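Pro-Pro endopeptidase (Paenibacillus alvei, PDB 6FPC) is a secreted zinc-dependent endopeptidase that hydrolyses the bond between two prolines in a PLP-PVP motif, cleaving a cell-surface protein and perhaps regulating bacterial adhesion. Local coordinates at residues Pro179-Tyr182 with Glu183-Lys187; Val11-Ser15 with Gly16-His20; Thr75-Thr78 with Trp79-Pro83. One frame throughout, in Å; residues are numbered along the deposited sequence.

Overall arrangement
Each of the three contacts is local, made within a continuous run of chain, in the order contact 2, contact 3, contact 1. Contacts 2 and 3, with centres about 22 Å apart, adjoin the outermost strands of the small mixed sheet: contact 2 starts on strand 11-12 and contact 3 leads into strand 84-86. Contact 1 belongs to the last helix, 179-188, across the chain's centre, about 35 Å from contact 2 and 34 Å from contact 3 between centres. Contacts 3 and 1 lie nearer the catalytic zinc, about 9 Å from the V82 side chain and 12 Å from that of M185, whereas contact 2 is a surface loop with crystal-bound cadmium, away from that site.

Contact 1: Pro179-Tyr182 with Glu183-Lys187; sequences PLTY and EFMAK
P179 and E183 make the first of four successive i to i+4 backbone bonds here, E183 N to P179 O at 3.0 Å, and the other three follow in regular alpha-helical succession. F184 N donates to L180 O, M185 N to T181 O and A186 N to Y182 O, the last over 2.9 Å.

A water-mediated link lies on the exposed flank. Water 1 donates to L180 O at 2.7 Å and also to E183 OE1 at 2.8 Å, so the L180 carbonyl accepts from both the water and F184 N. E183 reaches the water because its chain is extended from the start, with CG anti to the backbone N (chi1 -178°). The glutamate and leucine side chains leave the helix on neighbouring courses, with E183 OE1 4.1 Å from L180 CD2.

Packing contacts occupy the sides that face the neighbouring helices. In M185, chi1 (-65°) sets CG beside its own backbone N, 3.3 Å from T181 O; the bend at chi2 (-59°) then directs SD and CE, and CE ends near T181 CG2. Beyond the turn, M185 packs on F157 and Y164 of helix 153-166, Y182 rests on helix 168-177, and the F184 ring meets that of F131. The polar end of T181 is served separately, its OG1 hydrogen-bonded to Y156 OH and E138 OE2.

The chemistry divides the helix. On one flank, a water held by a carboxylate adds a second hydrogen bond to a carbonyl already used by the helix; on another, a buried threonine hydroxyl has its hydrogen bonds supplied by neighbouring helices, beside a methionine packed among aromatic groups.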
loop_
_atom_site.group_PDB
_atom_site.type_symbol
_atom_site.label_atom_id
_atom_site.label_comp_id
_atom_site.label_asym_id
_atom_site.label_seq_id
_atom_site.Cartn_x
_atom_site.Cartn_y
_atom_site.Cartn_z
ATOM N N PRO A 179 11.747 -10.359 13.641
ATOM C CA PRO A 179 10.862 -10.755 14.764
ATOM C C PRO A 179 10.243 -9.599 15.553
ATOM O O PRO A 179 9.088 -9.725 15.981
ATOM C CB PRO A 179 11.768 -11.627 15.650
ATOM C CG PRO A 179 13.159 -11.212 15.292
ATOM C CD PRO A 179 13.102 -10.927 13.822
ATOM N N LEU A 180 10.976 -8.479 15.740
ATOM C CA LEU A 180 10.365 -7.363 16.466
ATOM C C LEU A 180 9.220 -6.744 15.643
ATOM O O LEU A 180 8.198 -6.375 16.218
ATOM C CB LEU A 180 11.377 -6.296 16.913
ATOM C CG LEU A 180 12.468 -6.759 17.875
ATOM C CD1 LEU A 180 13.649 -5.820 17.828
ATOM C CD2 LEU A 180 11.940 -6.906 19.321
ATOM N N THR A 181 9.364 -6.711 14.293
ATOM C CA THR A 181 8.335 -6.165 13.391
ATOM C C THR A 181 7.149 -7.111 13.384
ATOM O O THR A 181 6.011 -6.643 13.409
ATOM C CB THR A 181 8.879 -5.918 11.969
ATOM O OG1 THR A 181 10.090 -5.178 12.055
ATOM C CG2 THR A 181 7.908 -5.111 11.094
ATOM N N TYR A 182 7.411 -8.437 13.325
ATOM C CA TYR A 182 6.347 -9.448 13.343
ATOM C C TYR A 182 5.474 -9.299 14.625
ATOM O O TYR A 182 4.251 -9.322 14.535
ATOM C CB TYR A 182 6.934 -10.872 13.220
ATOM C CG TYR A 182 5.942 -11.963 13.556
ATOM C CD1 TYR A 182 5.831 -12.455 14.854
ATOM C CD2 TYR A 182 5.068 -12.461 12.591
ATOM C CE1 TYR A 182 4.880 -13.422 15.184
ATOM C CE2 TYR A 182 4.122 -13.439 12.907
ATOM C CZ TYR A 182 4.036 -13.919 14.204
ATOM O OH TYR A 182 3.125 -14.892 14.523
ATOM N N GLU A 183 6.117 -9.169 15.794
ATOM C CA GLU A 183 5.484 -8.995 17.111
ATOM C C GLU A 183 4.572 -7.745 17.125
ATOM O O GLU A 183 3.407 -7.824 17.528
ATOM C CB GLU A 183 6.573 -8.882 18.181
ATOM C CG GLU A 183 6.027 -8.744 19.594
ATOM C CD GLU A 183 7.081 -8.670 20.685
ATOM O OE1 GLU A 183 8.103 -7.967 20.493
ATOM O OE2 GLU A 183 6.873 -9.312 21.741
ATOM N N PHE A 184 5.098 -6.613 16.620
ATOM C CA PHE A 184 4.363 -5.354 16.520
ATOM C C PHE A 184 3.129 -5.535 15.621
ATOM O O PHE A 184 2.027 -5.156 16.028
ATOM C CB PHE A 184 5.287 -4.251 15.992
ATOM C CG PHE A 184 4.629 -2.904 15.780
ATOM C CD1 PHE A 184 4.629 -1.947 16.787
ATOM C CD2 PHE A 184 4.044 -2.579 14.554
ATOM C CE1 PHE A 184 4.024 -0.697 16.587
ATOM C CE2 PHE A 184 3.450 -1.325 14.351
ATOM C CZ PHE A 184 3.457 -0.392 15.364
ATOM N N MET A 185 3.307 -6.142 14.418
ATOM C CA MET A 185 2.196 -6.364 13.483
ATOM C C MET A 185 1.138 -7.266 14.052
ATOM O O MET A 185 -0.044 -6.947 13.913
ATOM C CB MET A 185 2.668 -6.875 12.113
ATOM C CG MET A 185 3.532 -5.871 11.353
ATOM S SD MET A 185 2.733 -4.269 11.025
ATOM C CE MET A 185 4.114 -3.350 10.322
ATOM N N ALA A 186 1.545 -8.349 14.746
ATOM C CA ALA A 186 0.616 -9.315 15.349
ATOM C C ALA A 186 -0.246 -8.636 16.419
ATOM O O ALA A 186 -1.460 -8.866 16.493
ATOM C CB ALA A 186 1.383 -10.497 15.940
ATOM N N LYS A 187 0.375 -7.758 17.209
ATOM C CA LYS A 187 -0.316 -7.018 18.262
ATOM C C LYS A 187 -1.293 -6.023 17.629
ATOM O O LYS A 187 -2.406 -5.865 18.122
ATOM C CB LYS A 187 0.698 -6.317 19.178
ATOM C CG LYS A 187 0.102 -5.800 20.483
HETATM O O HOH W 1 8.034 -5.667 18.846
#

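Contact 2: Val11-Ser15 with Gly16-His20; sequences VVLPS and GEYNH. With CD (cadmium ion), chain G.
P14 lays its CD over one face of the Y18 ring, a CH-pi contact in which CD stands 4.0 Å from the ring centroid and 29° off the ring normal. The proline side chain lies roughly perpendicular to the tyrosine's, and P14 CG reaches back to Y18 CB. L13 extends the same layer toward the phenol end: its CB lies over that face too, and its CD1 comes to 3.3 Å from Y18 OH.

The opposite face of the tyrosine is met by H20, whose CD2 lies 3.5 Å above the ring plane and toward its rim. Y18 thus stands between proline and leucine on one side and an imidazole edge on the other. Its CG sits between the backbone N and the carbonyl carbon (chi1 65°), a setting that folds the ring back over L13 and P14 as the chain turns through S15 and G16.

Farther out, H20 ND1 binds a cadmium ion at 2.4 Å, with waters 2 and 3 as further ligands. E17 belongs to a cadmium site of this crystal too, but its carboxylate does not reach the ion on H20 ND1. I94 touches both P14 and Y18, while A23 of helix 20-30 touches L13 and Y18.

The loop ends at N19, whose OD1 accepts a hydrogen bond from E22 N and whose backbone N donates to Q52 OE1. This is an asparagine N-cap on helix 20-30, at the strand-to-helix turn of a beta-alpha-beta type crossover, here with helices 20-30 and 35-43 between the parallel neighbours 11-12 and 47-51.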
loop_
_atom_site.group_PDB
_atom_site.type_symbol
_atom_site.label_atom_id
_atom_site.label_comp_id
_atom_site.label_asym_id
_atom_site.label_seq_id
_atom_site.Cartn_x
_atom_site.Cartn_y
_atom_site.Cartn_z
ATOM N N VAL A 11 -14.405 -0.363 -1.964
ATOM C CA VAL A 11 -13.729 -0.544 -3.253
ATOM C C VAL A 11 -14.606 0.021 -4.355
ATOM O O VAL A 11 -15.749 -0.409 -4.504
ATOM C CB VAL A 11 -13.290 -2.010 -3.534
ATOM C CG1 VAL A 11 -12.748 -2.175 -4.966
ATOM C CG2 VAL A 11 -12.258 -2.467 -2.508
ATOM N N VAL A 12 -14.087 1.003 -5.097
ATOM C CA VAL A 12 -14.820 1.615 -6.198
ATOM C C VAL A 12 -14.219 1.117 -7.526
ATOM O O VAL A 12 -13.059 1.392 -7.819
ATOM C CB VAL A 12 -14.906 3.164 -6.086
ATOM C CG1 VAL A 12 -15.669 3.766 -7.269
ATOM C CG2 VAL A 12 -15.578 3.577 -4.768
ATOM N N LEU A 13 -14.996 0.332 -8.277
ATOM C CA LEU A 13 -14.575 -0.224 -9.566
ATOM C C LEU A 13 -14.880 0.805 -10.665
ATOM O O LEU A 13 -15.733 1.669 -10.434
ATOM C CB LEU A 13 -15.274 -1.585 -9.841
ATOM C CG LEU A 13 -14.971 -2.722 -8.839
ATOM C CD1 LEU A 13 -15.756 -3.943 -9.150
ATOM C CD2 LEU A 13 -13.483 -3.071 -8.794
ATOM N N PRO A 14 -14.195 0.779 -11.840
ATOM C CA PRO A 14 -14.477 1.801 -12.869
ATOM C C PRO A 14 -15.897 1.735 -13.431
ATOM O O PRO A 14 -16.461 0.642 -13.585
ATOM C CB PRO A 14 -13.440 1.507 -13.963
ATOM C CG PRO A 14 -12.369 0.713 -13.289
ATOM C CD PRO A 14 -13.097 -0.118 -12.271
ATOM N N SER A 15 -16.464 2.914 -13.744
ATOM C CA SER A 15 -17.812 3.049 -14.314
ATOM C C SER A 15 -17.793 2.634 -15.782
ATOM O O SER A 15 -18.827 2.237 -16.330
ATOM C CB SER A 15 -18.329 4.478 -14.156
ATOM O OG SER A 15 -17.500 5.406 -14.838
ATOM N N GLY A 16 -16.615 2.726 -16.391
ATOM C CA GLY A 16 -16.362 2.288 -17.759
ATOM C C GLY A 16 -16.010 0.813 -17.785
ATOM O O GLY A 16 -16.356 0.075 -16.858
ATOM N N GLU A 17 -15.332 0.361 -18.843
ATOM C CA GLU A 17 -14.969 -1.053 -18.965
ATOM C C GLU A 17 -13.681 -1.390 -18.205
ATOM O O GLU A 17 -12.761 -0.567 -18.154
ATOM C CB GLU A 17 -14.888 -1.465 -20.437
ATOM C CG GLU A 17 -15.137 -2.946 -20.682
ATOM C CD GLU A 17 -16.455 -3.477 -20.157
ATOM O OE1 GLU A 17 -16.439 -4.150 -19.100
ATOM O OE2 GLU A 17 -17.506 -3.204 -20.784
ATOM N N TYR A 18 -13.637 -2.578 -17.568
ATOM C CA TYR A 18 -12.468 -3.012 -16.786
ATOM C C TYR A 18 -12.278 -4.524 -16.806
ATOM O O TYR A 18 -13.240 -5.265 -17.017
ATOM C CB TYR A 18 -12.514 -2.472 -15.332
ATOM C CG TYR A 18 -13.660 -3.019 -14.501
ATOM C CD1 TYR A 18 -13.486 -4.135 -13.690
ATOM C CD2 TYR A 18 -14.908 -2.403 -14.506
ATOM C CE1 TYR A 18 -14.545 -4.668 -12.956
ATOM C CE2 TYR A 18 -15.968 -2.911 -13.754
ATOM C CZ TYR A 18 -15.781 -4.045 -12.981
ATOM O OH TYR A 18 -16.813 -4.549 -12.224
ATOM N N ASN A 19 -11.034 -4.979 -16.555
ATOM C CA ASN A 19 -10.659 -6.406 -16.487
ATOM C C ASN A 19 -11.366 -7.013 -15.261
ATOM O O ASN A 19 -10.879 -6.878 -14.136
ATOM C CB ASN A 19 -9.123 -6.552 -16.362
ATOM C CG ASN A 19 -8.621 -7.982 -16.455
ATOM O OD1 ASN A 19 -9.260 -8.937 -16.006
ATOM N ND2 ASN A 19 -7.431 -8.158 -17.010
ATOM N N HIS A 20 -12.499 -7.693 -15.500
ATOM C CA HIS A 20 -13.343 -8.260 -14.441
ATOM C C HIS A 20 -12.616 -9.188 -13.486
ATOM O O HIS A 20 -12.672 -8.966 -12.273
ATOM C CB HIS A 20 -14.602 -8.961 -15.005
ATOM C CG HIS A 20 -15.618 -8.028 -15.596
ATOM N ND1 HIS A 20 -16.733 -8.503 -16.251
ATOM C CD2 HIS A 20 -15.659 -6.674 -15.600
ATOM C CE1 HIS A 20 -17.396 -7.437 -16.662
ATOM N NE2 HIS A 20 -16.786 -6.315 -16.297
HETATM CD CD CD G . -17.450 -10.799 -16.179
HETATM O O HOH W 2 -18.408 -10.145 -18.573
HETATM O O HOH W 3 -17.086 -11.715 -13.994
#

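Contact 3: Thr75-Thr78 with Trp79-Pro83; sequences TGLT and WDDVP
T78 and D81 bond to each other twice, in opposite directions: T78 N donates to D81 OD2 at 3.1 Å, and D81 N donates to T78 O at 3.0 Å. The first resembles one arm of a capping box, a later side chain returning to an earlier backbone N. The threonine does not complete such a box, for its hydroxyl goes to D80 instead. Neither reciprocal bond lies flat: the donor sits 38° out of the D81 carboxylate plane in one, and 45° out of the T78 carbonyl plane in the other.

T78 OG1 donates to D80 OD2 over 2.7 Å, arriving on the anti side of the carboxylate. With OG1 between the backbone N and the carbonyl carbon (chi1 60°), the hydroxyl is turned toward D80. OD2 also accepts from G66 N, and OD1 has a weak bond to T56 OG1; together these restrict the carboxylate's rotation.

The L77 and D81 side chains run antiparallel past one another, L77 CD1 3.6 Å from D81 CB. T75 OG1 accepts from L77 N at 3.3 Å, an ST turn that bends the chain through G76. V82 N to W79 O, 3.0 Å, follows as the 3-10 segment 79-81 closes, and the V82 side chain lies about 6 Å from that of E112, the predicted proton acceptor, without touching it.

The whole turn lies in the long connection between strands 47-51 and 84-86. W79 pairs by its backbone with V67 and packs on L64 and P69, while P83 bonds through its backbone to R93 of strand 89-93, leading the chain into the edge strand 84-86.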
loop_
_atom_site.group_PDB
_atom_site.type_symbol
_atom_site.label_atom_id
_atom_site.label_comp_id
_atom_site.label_asym_id
_atom_site.label_seq_id
_atom_site.Cartn_x
_atom_site.Cartn_y
_atom_site.Cartn_z
ATOM N N THR A 75 14.846 11.538 -15.033
ATOM C CA THR A 75 14.618 10.119 -15.360
ATOM C C THR A 75 13.499 9.911 -16.399
ATOM O O THR A 75 13.263 8.788 -16.837
ATOM C CB THR A 75 14.244 9.345 -14.096
ATOM O OG1 THR A 75 12.940 9.777 -13.644
ATOM C CG2 THR A 75 15.318 9.446 -12.960
ATOM N N GLY A 76 12.776 10.980 -16.723
ATOM C CA GLY A 76 11.649 10.916 -17.644
ATOM C C GLY A 76 10.385 10.384 -17.002
ATOM O O GLY A 76 9.354 10.275 -17.662
ATOM N N LEU A 77 10.426 10.110 -15.702
ATOM C CA LEU A 77 9.249 9.610 -15.012
ATOM C C LEU A 77 8.302 10.743 -14.604
ATOM O O LEU A 77 8.749 11.792 -14.140
ATOM C CB LEU A 77 9.675 8.839 -13.751
ATOM C CG LEU A 77 8.590 7.961 -13.119
ATOM C CD1 LEU A 77 8.665 6.527 -13.679
ATOM C CD2 LEU A 77 8.740 7.941 -11.599
ATOM N N THR A 78 6.995 10.506 -14.746
ATOM C CA THR A 78 5.950 11.427 -14.251
ATOM C C THR A 78 4.977 10.564 -13.452
ATOM O O THR A 78 5.026 9.343 -13.582
ATOM C CB THR A 78 5.256 12.223 -15.369
ATOM O OG1 THR A 78 4.646 11.306 -16.274
ATOM C CG2 THR A 78 6.204 13.185 -16.114
ATOM N N TRP A 79 4.037 11.185 -12.712
ATOM C CA TRP A 79 2.997 10.478 -11.953
ATOM C C TRP A 79 2.119 9.554 -12.849
ATOM O O TRP A 79 1.556 8.566 -12.380
ATOM C CB TRP A 79 2.139 11.473 -11.186
ATOM C CG TRP A 79 2.769 11.952 -9.912
ATOM C CD1 TRP A 79 3.397 13.141 -9.707
ATOM C CD2 TRP A 79 2.886 11.218 -8.677
ATOM N NE1 TRP A 79 3.878 13.211 -8.419
ATOM C CE2 TRP A 79 3.610 12.031 -7.774
ATOM C CE3 TRP A 79 2.526 9.917 -8.281
ATOM C CZ2 TRP A 79 3.913 11.618 -6.463
ATOM C CZ3 TRP A 79 2.787 9.518 -6.973
ATOM C CH2 TRP A 79 3.547 10.335 -6.103
ATOM N N ASP A 80 2.045 9.867 -14.134
ATOM C CA ASP A 80 1.318 9.074 -15.140
ATOM C C ASP A 80 1.839 7.631 -15.171
ATOM O O ASP A 80 1.082 6.725 -15.475
ATOM C CB ASP A 80 1.518 9.695 -16.528
ATOM C CG ASP A 80 1.194 11.169 -16.561
ATOM O OD1 ASP A 80 0.055 11.511 -16.908
ATOM O OD2 ASP A 80 2.082 11.983 -16.211
ATOM N N ASP A 81 3.121 7.425 -14.852
ATOM C CA ASP A 81 3.798 6.104 -14.857
ATOM C C ASP A 81 3.653 5.336 -13.556
ATOM O O ASP A 81 4.079 4.181 -13.493
ATOM C CB ASP A 81 5.299 6.307 -15.054
ATOM C CG ASP A 81 5.669 7.027 -16.333
ATOM O OD1 ASP A 81 5.031 6.747 -17.378
ATOM O OD2 ASP A 81 6.577 7.886 -16.285
ATOM N N VAL A 82 3.179 5.999 -12.499
ATOM C CA VAL A 82 3.115 5.424 -11.158
ATOM C C VAL A 82 1.833 4.554 -11.021
ATOM O O VAL A 82 0.739 5.069 -11.213
ATOM C CB VAL A 82 3.244 6.511 -10.053
ATOM C CG1 VAL A 82 3.114 5.891 -8.658
ATOM C CG2 VAL A 82 4.573 7.277 -10.172
ATOM N N PRO A 83 1.964 3.248 -10.686
ATOM C CA PRO A 83 0.782 2.367 -10.693
ATOM C C PRO A 83 -0.144 2.459 -9.474
ATOM O O PRO A 83 -1.244 1.915 -9.506
ATOM C CB PRO A 83 1.395 0.964 -10.830
ATOM C CG PRO A 83 2.745 1.083 -10.117
ATOM C CD PRO A 83 3.216 2.485 -10.467
#